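Local coordinates for bacterial microcompartment shell protein CutR (Streptococcus intermedius SK54 = ATCC 27335, PDB 6XPJ) that forms homohexamers that probably serve as a minor shell component of the choline-degrading bacterial microcompartment, to which it may lend heterogeneity and flexibility, at residues P31-Y36 and V41-A46; N55-I60 and E101-S106; D63-G66 and N70-I73; V83-S86 and S91-T94. The protein carries 1 engineered substitution. All coordinates share one frame; numbering follows the deposited sequence.

In the fold
Interaction 1 stands apart from the rest: it lies toward the periphery of the chain, partly open to solvent, and combines three hydrogen bonds with packing on both faces of a tyrosine ring. Interactions 2 and 4 are buried and apolar, and both use helix 89-105, the first near its C-terminal end and the second near its N-terminal end. Interaction 3 shares helix 58-68 with interaction 2 and is partly buried, combining apolar contacts with a water near two carbonyls. Ile64 touches both rings of interaction 2. Interactions 3 and 4 meet across the adjoining strands 72-77 and 82-87, while Ala46 connects interaction 1 to Ser86 and Val92 of interaction 4.

Interaction 1 of 4, residues P31-Y36 and V41-A46; sequences PIEAVY and VDHEGA. With SO4 (sulfate ion), chain G.
An inverse gamma turn centred on His43 folds over the ring of Tyr36, closing the loop that joins the short helix 33-39 to strand 46-53 in the circularly permuted BMC fold. Both faces of the Tyr36 ring are covered. Over one sits the backbone of the turn, with His43 CA 3.5 Å from the centroid of the ring and Glu44 N beside it; over the centre of the opposite face lies Pro31 CB. At the far end of the ring, Tyr36 OH donates to Gly45 O at 2.6 Å, meeting a lone pair in the carbonyl plane. At the near end the main chain closes the loop, Val41 N bonding to Tyr36 O at 3.2 Å, and Val41 CG2 reaches the ring edge.

The imidazole of His43 runs almost parallel to the phenol, their planes 19° apart, but the two rings are slid so far that they barely overlap. Instead Tyr36 CB lies over the imidazole face in a CH-pi contact, 3.7 Å from the centroid of the His43 ring. Glu33 helps set the rotation of this imidazole: its chain bends at chi2 (-63°) and brings the carboxylate to the ring edge. His43 ND1 donates to Glu33 OE1 at 2.7 Å in a nearly straight bond (177°), in the imidazole plane but from above the carboxylate plane. At the start of the helix, following the N-cap residue Ile32, Glu33 N is shared between two oxygens of a sulfate ion, probably from the crystallisation liquor, the nearer being O2 at 3.2 Å.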
loop_
_atom_site.group_PDB
_atom_site.type_symbol
_atom_site.label_atom_id
_atom_site.label_comp_id
_atom_site.label_asym_id
_atom_site.label_seq_id
_atom_site.Cartn_x
_atom_site.Cartn_y
_atom_site.Cartn_z
ATOM N N PRO C 31 13.210 6.964 -27.052
ATOM C CA PRO C 31 12.033 6.163 -26.759
ATOM C C PRO C 31 11.334 5.674 -28.032
ATOM O O PRO C 31 11.230 6.374 -29.017
ATOM C CB PRO C 31 11.091 7.079 -25.984
ATOM C CG PRO C 31 12.063 8.044 -25.333
ATOM C CD PRO C 31 13.138 8.262 -26.368
ATOM N N ILE C 32 10.793 4.479 -27.928
ATOM C CA ILE C 32 9.877 3.956 -28.972
ATOM C C ILE C 32 8.574 4.769 -28.942
ATOM O O ILE C 32 8.210 5.375 -27.914
ATOM C CB ILE C 32 9.628 2.448 -28.805
ATOM C CG1 ILE C 32 8.815 2.123 -27.547
ATOM C CG2 ILE C 32 10.950 1.694 -28.891
ATOM C CD1 ILE C 32 8.413 0.657 -27.431
ATOM N N GLU C 33 7.854 4.732 -30.055
ATOM C CA GLU C 33 6.613 5.527 -30.205
ATOM C C GLU C 33 5.628 5.206 -29.066
ATOM O O GLU C 33 5.018 6.134 -28.502
ATOM C CB GLU C 33 6.018 5.258 -31.589
ATOM C CG GLU C 33 6.841 5.823 -32.718
ATOM C CD GLU C 33 6.954 7.337 -32.669
ATOM O OE1 GLU C 33 6.000 8.020 -33.108
ATOM O OE2 GLU C 33 7.967 7.825 -32.137
ATOM N N ALA C 34 5.446 3.931 -28.705
ATOM C CA ALA C 34 4.461 3.517 -27.677
ATOM C C ALA C 34 4.778 4.116 -26.297
ATOM O O ALA C 34 3.861 4.344 -25.465
ATOM C CB ALA C 34 4.387 2.011 -27.633
ATOM N N VAL C 35 6.055 4.352 -25.998
ATOM C CA VAL C 35 6.458 4.943 -24.696
ATOM C C VAL C 35 6.092 6.432 -24.683
ATOM O O VAL C 35 5.562 6.929 -23.657
ATOM C CB VAL C 35 7.954 4.669 -24.455
ATOM C CG1 VAL C 35 8.536 5.542 -23.361
ATOM C CG2 VAL C 35 8.174 3.184 -24.174
ATOM N N TYR C 36 6.377 7.158 -25.761
ATOM C CA TYR C 36 5.936 8.563 -25.838
ATOM C C TYR C 36 4.410 8.610 -25.693
ATOM O O TYR C 36 3.888 9.461 -24.948
ATOM C CB TYR C 36 6.314 9.157 -27.182
ATOM C CG TYR C 36 7.766 9.445 -27.448
ATOM C CD1 TYR C 36 8.534 10.236 -26.599
ATOM C CD2 TYR C 36 8.350 9.032 -28.629
ATOM C CE1 TYR C 36 9.832 10.585 -26.946
ATOM C CE2 TYR C 36 9.645 9.359 -28.984
ATOM C CZ TYR C 36 10.379 10.188 -28.153
ATOM O OH TYR C 36 11.639 10.511 -28.589
ATOM N N VAL C 41 3.120 12.518 -24.505
ATOM C CA VAL C 41 4.094 13.611 -24.779
ATOM C C VAL C 41 4.424 13.670 -26.266
ATOM O O VAL C 41 4.072 12.721 -27.018
ATOM C CB VAL C 41 5.375 13.480 -23.928
ATOM C CG1 VAL C 41 5.042 13.639 -22.459
ATOM C CG2 VAL C 41 6.128 12.182 -24.188
ATOM N N ASP C 42 5.091 14.751 -26.670
ATOM C CA ASP C 42 5.639 14.921 -28.030
ATOM C C ASP C 42 6.577 13.745 -28.317
ATOM O O ASP C 42 7.347 13.363 -27.404
ATOM C CB ASP C 42 6.315 16.292 -28.178
ATOM C CG ASP C 42 6.681 16.657 -29.604
ATOM O OD1 ASP C 42 6.234 15.964 -30.536
ATOM O OD2 ASP C 42 7.400 17.631 -29.768
ATOM N N HIS C 43 6.558 13.187 -29.529
ATOM C CA HIS C 43 7.418 12.031 -29.885
ATOM C C HIS C 43 8.778 12.535 -30.374
ATOM O O HIS C 43 9.150 12.322 -31.529
ATOM C CB HIS C 43 6.735 11.139 -30.919
ATOM C CG HIS C 43 5.442 10.553 -30.479
ATOM N ND1 HIS C 43 4.902 9.439 -31.104
ATOM C CD2 HIS C 43 4.548 10.914 -29.539
ATOM C CE1 HIS C 43 3.744 9.151 -30.548
ATOM N NE2 HIS C 43 3.498 10.047 -29.593
ATOM N N GLU C 44 9.507 13.194 -29.479
ATOM C CA GLU C 44 10.824 13.798 -29.779
ATOM C C GLU C 44 11.620 13.776 -28.482
ATOM O O GLU C 44 11.014 14.006 -27.429
ATOM C CB GLU C 44 10.686 15.265 -30.204
ATOM C CG GLU C 44 9.917 15.473 -31.493
ATOM C CD GLU C 44 10.638 14.982 -32.735
ATOM O OE1 GLU C 44 11.894 14.963 -32.708
ATOM O OE2 GLU C 44 9.946 14.614 -33.721
ATOM N N GLY C 45 12.919 13.536 -28.591
ATOM C CA GLY C 45 13.829 13.743 -27.470
ATOM C C GLY C 45 13.866 12.540 -26.549
ATOM O O GLY C 45 13.151 11.541 -26.743
ATOM N N ALA C 46 14.710 12.656 -25.546
ATOM C CA ALA C 46 14.907 11.646 -24.509
ATOM C C ALA C 46 13.862 11.844 -23.410
ATOM O O ALA C 46 13.210 12.935 -23.303
ATOM C CB ALA C 46 16.300 11.768 -23.970
HETATM S S SO4 G . 9.254 2.553 -32.865
HETATM O O1 SO4 G . 9.959 3.692 -32.339
HETATM O O2 SO4 G . 7.970 2.445 -32.225
HETATM O O3 SO4 G . 9.067 2.721 -34.283
HETATM O O4 SO4 G . 10.016 1.354 -32.623
#

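Interaction 2 of 4, residues N55-I60 and E101-S106; sequences NETAII and EYFKNS
This is a buried apolar contact, formed where the chain leading into helix 58-68 and the first residues of that helix pass the C-terminal end of helix 89-105. The outer end of the Phe103 ring spans the distance between the backbones and meets Thr57 and Ile60, while the main chains stay well apart, 9.4 Å between Ile60 CA and Phe103 CA at the nearest. Thr57 comes at the edge of the ring, close to its plane, with CB 3.8 Å from Phe103 CE2. Ile60 approaches obliquely through its CG2 methyl, which lies 4.0 Å from Phe103 CZ. With CG1 at chi1 -61°, the CG2 methyl of Ile60 lies anti to the backbone N and is directed at the two aromatic residues; it also lies 4.2 Å from Tyr102 CE2.

In the BMC fold these helices lie against the same sheet, and Leu52 of strand 46-53 touches both Thr57 and Phe103, tying the helix pair to it, and Phe109 makes a T-shaped pair with Phe103. The polar ends of the contributing side chains look elsewhere: Thr57 OG1 bonds to Pro54 O three residues back in the chain, and Tyr102 OH to Lys116 O of a neighbouring subunit. The same subunit packs His26 against both Ile60 and Tyr102, placing this side of the helix pair at an interface of the hexamer.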
loop_
_atom_site.group_PDB
_atom_site.type_symbol
_atom_site.label_atom_id
_atom_site.label_comp_id
_atom_site.label_asym_id
_atom_site.label_seq_id
_atom_site.Cartn_x
_atom_site.Cartn_y
_atom_site.Cartn_z
ATOM N N ASN C 55 8.021 9.857 -0.962
ATOM C CA ASN C 55 7.389 10.217 -2.249
ATOM C C ASN C 55 7.217 11.726 -2.410
ATOM O O ASN C 55 7.196 12.190 -3.545
ATOM C CB ASN C 55 6.055 9.523 -2.383
ATOM C CG ASN C 55 6.204 8.027 -2.591
ATOM O OD1 ASN C 55 7.295 7.541 -2.861
ATOM N ND2 ASN C 55 5.081 7.319 -2.557
ATOM N N GLU C 56 7.115 12.468 -1.314
ATOM C CA GLU C 56 6.939 13.934 -1.354
ATOM C C GLU C 56 8.167 14.601 -1.971
ATOM O O GLU C 56 8.045 15.775 -2.395
ATOM C CB GLU C 56 6.691 14.501 0.051
ATOM C CG GLU C 56 5.417 14.033 0.713
ATOM C CD GLU C 56 5.494 12.716 1.474
ATOM O OE1 GLU C 56 6.547 11.954 1.365
ATOM O OE2 GLU C 56 4.519 12.413 2.178
ATOM N N THR C 57 9.326 13.941 -2.029
ATOM C CA THR C 57 10.535 14.569 -2.612
ATOM C C THR C 57 10.405 14.654 -4.140
ATOM O O THR C 57 11.249 15.333 -4.735
ATOM C CB THR C 57 11.828 13.838 -2.265
ATOM O OG1 THR C 57 11.820 12.495 -2.778
ATOM C CG2 THR C 57 12.099 13.836 -0.782
ATOM N N ALA C 58 9.370 14.077 -4.746
ATOM C CA ALA C 58 9.181 14.238 -6.205
ATOM C C ALA C 58 9.149 15.724 -6.593
ATOM O O ALA C 58 9.780 16.108 -7.612
ATOM C CB ALA C 58 7.921 13.535 -6.634
ATOM N N ILE C 59 8.453 16.564 -5.839
ATOM C CA ILE C 59 8.363 18.004 -6.215
ATOM C C ILE C 59 9.750 18.673 -6.127
ATOM O O ILE C 59 10.047 19.535 -6.958
ATOM C CB ILE C 59 7.304 18.724 -5.374
ATOM C CG1 ILE C 59 6.973 20.103 -5.942
ATOM C CG2 ILE C 59 7.735 18.840 -3.940
ATOM C CD1 ILE C 59 6.312 20.055 -7.310
ATOM N N ILE C 60 10.602 18.251 -5.202
ATOM C CA ILE C 60 11.954 18.828 -5.055
ATOM C C ILE C 60 12.776 18.439 -6.282
ATOM O O ILE C 60 13.469 19.288 -6.856
ATOM C CB ILE C 60 12.610 18.300 -3.766
ATOM C CG1 ILE C 60 11.816 18.678 -2.533
ATOM C CG2 ILE C 60 14.050 18.769 -3.678
ATOM C CD1 ILE C 60 12.284 17.964 -1.268
ATOM N N GLU C 101 23.169 14.807 -7.668
ATOM C CA GLU C 101 24.205 15.512 -6.893
ATOM C C GLU C 101 23.543 16.235 -5.706
ATOM O O GLU C 101 24.104 16.207 -4.614
ATOM C CB GLU C 101 24.955 16.498 -7.777
ATOM C CG GLU C 101 25.880 15.819 -8.762
ATOM C CD GLU C 101 26.530 16.737 -9.769
ATOM O OE1 GLU C 101 26.556 17.981 -9.553
ATOM O OE2 GLU C 101 26.983 16.211 -10.822
ATOM N N TYR C 102 22.401 16.879 -5.922
ATOM C CA TYR C 102 21.725 17.612 -4.831
ATOM C C TYR C 102 21.310 16.599 -3.754
ATOM O O TYR C 102 21.552 16.804 -2.561
ATOM C CB TYR C 102 20.509 18.394 -5.330
ATOM C CG TYR C 102 19.768 19.020 -4.176
ATOM C CD1 TYR C 102 20.214 20.189 -3.589
ATOM C CD2 TYR C 102 18.675 18.388 -3.603
ATOM C CE1 TYR C 102 19.576 20.734 -2.485
ATOM C CE2 TYR C 102 18.047 18.911 -2.494
ATOM C CZ TYR C 102 18.508 20.074 -1.916
ATOM O OH TYR C 102 17.848 20.591 -0.835
ATOM N N PHE C 103 20.621 15.525 -4.152
ATOM C CA PHE C 103 20.124 14.545 -3.172
ATOM C C PHE C 103 21.275 13.882 -2.431
ATOM O O PHE C 103 21.179 13.673 -1.188
ATOM C CB PHE C 103 19.176 13.531 -3.818
ATOM C CG PHE C 103 17.762 14.043 -3.941
ATOM C CD1 PHE C 103 17.388 14.991 -4.865
ATOM C CD2 PHE C 103 16.778 13.523 -3.133
ATOM C CE1 PHE C 103 16.089 15.453 -4.972
ATOM C CE2 PHE C 103 15.476 13.980 -3.228
ATOM C CZ PHE C 103 15.130 14.950 -4.139
ATOM N N LYS C 104 22.350 13.552 -3.123
ATOM C CA LYS C 104 23.511 12.911 -2.466
ATOM C C LYS C 104 24.245 13.917 -1.600
ATOM O O LYS C 104 24.551 13.562 -0.442
ATOM C CB LYS C 104 24.475 12.366 -3.524
ATOM C CG LYS C 104 25.748 11.782 -2.954
ATOM C CD LYS C 104 26.513 10.969 -3.963
ATOM C CE LYS C 104 27.056 11.794 -5.117
ATOM N NZ LYS C 104 28.092 12.741 -4.684
ATOM N N ASN C 105 24.584 15.080 -2.146
ATOM C CA ASN C 105 25.534 16.011 -1.472
ATOM C C ASN C 105 24.845 16.950 -0.495
ATOM O O ASN C 105 25.496 17.309 0.537
ATOM C CB ASN C 105 26.300 16.845 -2.489
ATOM C CG ASN C 105 27.159 15.992 -3.393
ATOM O OD1 ASN C 105 27.484 14.854 -3.051
ATOM N ND2 ASN C 105 27.516 16.515 -4.565
ATOM N N SER C 106 23.642 17.428 -0.791
ATOM C CA SER C 106 22.951 18.392 0.112
ATOM C C SER C 106 22.067 17.643 1.095
ATOM O O SER C 106 22.003 18.115 2.264
ATOM C CB SER C 106 22.151 19.407 -0.633
ATOM O OG SER C 106 23.013 20.301 -1.330
#

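Interaction 3 of 4, residues D63-G66 and N70-I73; sequences DIAG and NIDI
The last part of helix 58-68 and the chain entering strand 72-77 come together across a tight reversal, their backbones closest at Gly66 and Ile71, whose CA atoms are 5.9 Å apart. Ile71 carries almost all of the side-chain contact. Its CB points toward the helix, and chi1 of 58° sets CG1 between the backbone N and the carbonyl carbon, bringing the longer branch up to the carbonyl of Ala65. There Ile71 CG1 lies 3.5 Å from Ala65 O. The end of the branch then runs alongside Gly66: Ile71 CD1 is 3.8 Å from Gly66 CA, close against a backbone that carries no side chain, and 4.1 Å from Ala65 CB. Chi2 of Ile71, at 93°, is off a staggered value where CD1 lies along Gly66.

The reversal completes a split beta-alpha-beta unit, in which strand 46-53, helix 58-68 and strand 72-77 follow one another and the two parallel strands are separated in the sheet by strand 82-87. Polar groups at the reversal are met by water 1, which stands 2.8 Å from Gly66 O and 3.0 Å from Ile71 O and is placed to donate to both, though with other acceptors nearby it need not serve both at once. Ala65 O, beside which Ile71 CG1 passes, receives a hydrogen bond from Ser95 OG of helix 89-105. Ile71 and Ala65 both also touch Phe85 of strand 82-87. Farther back on the helix, Asp63 OD1 bonds to Ile32 N of a neighbouring subunit.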
loop_
_atom_site.group_PDB
_atom_site.type_symbol
_atom_site.label_atom_id
_atom_site.label_comp_id
_atom_site.label_asym_id
_atom_site.label_seq_id
_atom_site.Cartn_x
_atom_site.Cartn_y
_atom_site.Cartn_z
ATOM N N ASP C 63 11.678 20.352 -9.404
ATOM C CA ASP C 63 12.179 21.747 -9.361
ATOM C C ASP C 63 13.645 21.799 -9.798
ATOM O O ASP C 63 14.046 22.701 -10.600
ATOM C CB ASP C 63 11.984 22.323 -7.967
ATOM C CG ASP C 63 12.486 23.743 -7.869
ATOM O OD1 ASP C 63 11.730 24.634 -8.307
ATOM O OD2 ASP C 63 13.577 23.939 -7.349
ATOM N N ILE C 64 14.480 20.914 -9.266
ATOM C CA ILE C 64 15.912 20.867 -9.652
ATOM C C ILE C 64 16.002 20.579 -11.142
ATOM O O ILE C 64 16.808 21.249 -11.835
ATOM C CB ILE C 64 16.656 19.843 -8.798
ATOM C CG1 ILE C 64 16.720 20.285 -7.348
ATOM C CG2 ILE C 64 18.058 19.552 -9.362
ATOM C CD1 ILE C 64 17.083 19.182 -6.430
ATOM N N ALA C 65 15.269 19.588 -11.644
ATOM C CA ALA C 65 15.350 19.183 -13.063
ATOM C C ALA C 65 15.070 20.386 -13.950
ATOM O O ALA C 65 15.887 20.654 -14.843
ATOM C CB ALA C 65 14.423 18.039 -13.377
ATOM N N GLY C 66 13.961 21.084 -13.715
ATOM C CA GLY C 66 13.538 22.233 -14.543
ATOM C C GLY C 66 14.466 23.419 -14.412
ATOM O O GLY C 66 14.657 24.159 -15.434
ATOM N N ASN C 70 17.028 22.877 -20.039
ATOM C CA ASN C 70 15.793 23.134 -20.818
ATOM C C ASN C 70 15.058 21.805 -21.023
ATOM O O ASN C 70 15.215 21.154 -22.062
ATOM C CB ASN C 70 16.106 23.790 -22.155
ATOM C CG ASN C 70 14.858 24.094 -22.950
ATOM O OD1 ASN C 70 13.751 24.092 -22.407
ATOM N ND2 ASN C 70 15.028 24.335 -24.240
ATOM N N ILE C 71 14.264 21.432 -20.049
ATOM C CA ILE C 71 13.470 20.182 -20.090
ATOM C C ILE C 71 12.005 20.588 -19.933
ATOM O O ILE C 71 11.705 21.715 -19.471
ATOM C CB ILE C 71 13.964 19.144 -19.051
ATOM C CG1 ILE C 71 13.936 19.675 -17.619
ATOM C CG2 ILE C 71 15.350 18.597 -19.422
ATOM C CD1 ILE C 71 12.683 19.375 -16.871
ATOM N N ASP C 72 11.116 19.694 -20.341
ATOM C CA ASP C 72 9.659 19.814 -20.137
ATOM C C ASP C 72 9.273 18.731 -19.128
ATOM O O ASP C 72 9.516 17.559 -19.415
ATOM C CB ASP C 72 8.931 19.620 -21.464
ATOM C CG ASP C 72 9.220 20.710 -22.480
ATOM O OD1 ASP C 72 9.260 21.873 -22.083
ATOM O OD2 ASP C 72 9.386 20.370 -23.661
ATOM N N ILE C 73 8.678 19.130 -18.013
ATOM C CA ILE C 73 8.179 18.170 -16.998
ATOM C C ILE C 73 6.965 17.454 -17.593
ATOM O O ILE C 73 6.007 18.132 -18.032
ATOM C CB ILE C 73 7.865 18.860 -15.663
ATOM C CG1 ILE C 73 9.101 19.508 -15.036
ATOM C CG2 ILE C 73 7.212 17.856 -14.720
ATOM C CD1 ILE C 73 10.064 18.529 -14.414
HETATM O O HOH W 1 13.101 23.737 -17.748
#

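Interaction 4 of 4, residues V83-S86 and S91-T94; sequences VMFS and SVET
Phe85 and Val92 lean against each other at a slant, the aromatic ring coming up from strand 82-87 and the branched side chain from the first turn of helix 89-105. The Val92 methyl CG1, anti to its own backbone N (chi1 168°), meets the ring neither squarely over a face nor at its edge, with CG1 3.8 Å from Phe85 CE1. The ring turns its edge instead to the carbonyl of the same residue: Val92 O lies in the ring plane, 3.8 Å from Phe85 CE1, and Val83 CG1, two residues back along the strand, also lies in that plane. Phe85 reaches this pose with chi1 at 52°, a crowded position for an aromatic group, since CG sits between the backbone N and the carbonyl carbon.

Val92 divides its two methyls between neighbouring residues. While CG1 takes the ring, CG2 reaches the main chain beyond it, 3.9 Å from Ser86 C. The side chain of Ser86 points away from the helix, in keeping with the alternation along the strand, and its OG makes a weak hydrogen bond to Asp72 O.

The contact closes the beta-alpha connection of the BMC fold by which strand 82-87 passes into helix 89-105, and it lies where that helix covers the sheet. Ser95, Leu96 and Ile99 of the helix continue the cover over Phe85, with Val50 of strand 46-53 and Ile73 of strand 72-77 on the flanking strands, while Val92 also rests on Ala46 at the start of strand 46-53.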
loop_
_atom_site.group_PDB
_atom_site.type_symbol
_atom_site.label_atom_id
_atom_site.label_comp_id
_atom_site.label_asym_id
_atom_site.label_seq_id
_atom_site.Cartn_x
_atom_site.Cartn_y
_atom_site.Cartn_z
ATOM N N VAL C 83 9.041 11.162 -10.981
ATOM C CA VAL C 83 9.118 12.319 -11.891
ATOM C C VAL C 83 9.540 11.790 -13.245
ATOM O O VAL C 83 10.408 10.937 -13.321
ATOM C CB VAL C 83 10.084 13.393 -11.390
ATOM C CG1 VAL C 83 10.105 14.551 -12.367
ATOM C CG2 VAL C 83 9.731 13.853 -9.988
ATOM N N MET C 84 8.904 12.304 -14.282
ATOM C CA MET C 84 9.351 12.076 -15.667
ATOM C C MET C 84 9.404 13.413 -16.395
ATOM O O MET C 84 8.548 14.294 -16.162
ATOM C CB MET C 84 8.460 11.059 -16.379
ATOM C CG MET C 84 8.657 9.634 -15.817
ATOM S SD MET C 84 7.868 8.309 -16.778
ATOM C CE MET C 84 7.646 7.044 -15.531
ATOM N N PHE C 85 10.389 13.570 -17.259
ATOM C CA PHE C 85 10.552 14.816 -18.031
ATOM C C PHE C 85 11.183 14.463 -19.367
ATOM O O PHE C 85 11.685 13.351 -19.551
ATOM C CB PHE C 85 11.346 15.842 -17.220
ATOM C CG PHE C 85 12.658 15.376 -16.647
ATOM C CD1 PHE C 85 13.814 15.425 -17.395
ATOM C CD2 PHE C 85 12.741 14.957 -15.313
ATOM C CE1 PHE C 85 15.015 15.006 -16.866
ATOM C CE2 PHE C 85 13.955 14.547 -14.786
ATOM C CZ PHE C 85 15.091 14.579 -15.565
ATOM N N SER C 86 11.129 15.411 -20.291
ATOM C CA SER C 86 11.609 15.183 -21.664
ATOM C C SER C 86 12.505 16.338 -22.090
ATOM O O SER C 86 12.404 17.415 -21.534
ATOM C CB SER C 86 10.414 15.043 -22.589
ATOM O OG SER C 86 9.719 16.267 -22.580
ATOM N N SER C 91 20.333 17.644 -22.232
ATOM C CA SER C 91 19.547 18.395 -21.217
ATOM C C SER C 91 18.983 17.422 -20.179
ATOM O O SER C 91 19.058 17.694 -18.972
ATOM C CB SER C 91 18.424 19.202 -21.824
ATOM O OG SER C 91 18.939 20.197 -22.707
ATOM N N VAL C 92 18.466 16.295 -20.647
ATOM C CA VAL C 92 17.860 15.288 -19.732
ATOM C C VAL C 92 18.962 14.722 -18.825
ATOM O O VAL C 92 18.748 14.611 -17.603
ATOM C CB VAL C 92 17.139 14.186 -20.518
ATOM C CG1 VAL C 92 16.791 13.025 -19.604
ATOM C CG2 VAL C 92 15.896 14.749 -21.173
ATOM N N GLU C 93 20.121 14.392 -19.375
ATOM C CA GLU C 93 21.231 13.901 -18.519
ATOM C C GLU C 93 21.650 14.972 -17.501
ATOM O O GLU C 93 21.941 14.620 -16.323
ATOM C CB GLU C 93 22.415 13.462 -19.364
ATOM C CG GLU C 93 22.115 12.262 -20.198
ATOM C CD GLU C 93 23.301 11.671 -20.935
ATOM O OE1 GLU C 93 23.119 10.603 -21.528
ATOM O OE2 GLU C 93 24.386 12.277 -20.900
ATOM N N THR C 94 21.785 16.248 -17.911
ATOM C CA THR C 94 22.183 17.344 -17.002
ATOM C C THR C 94 21.200 17.397 -15.837
ATOM O O THR C 94 21.626 17.480 -14.679
ATOM C CB THR C 94 22.260 18.694 -17.726
ATOM O OG1 THR C 94 23.337 18.553 -18.656
ATOM C CG2 THR C 94 22.485 19.858 -16.784
#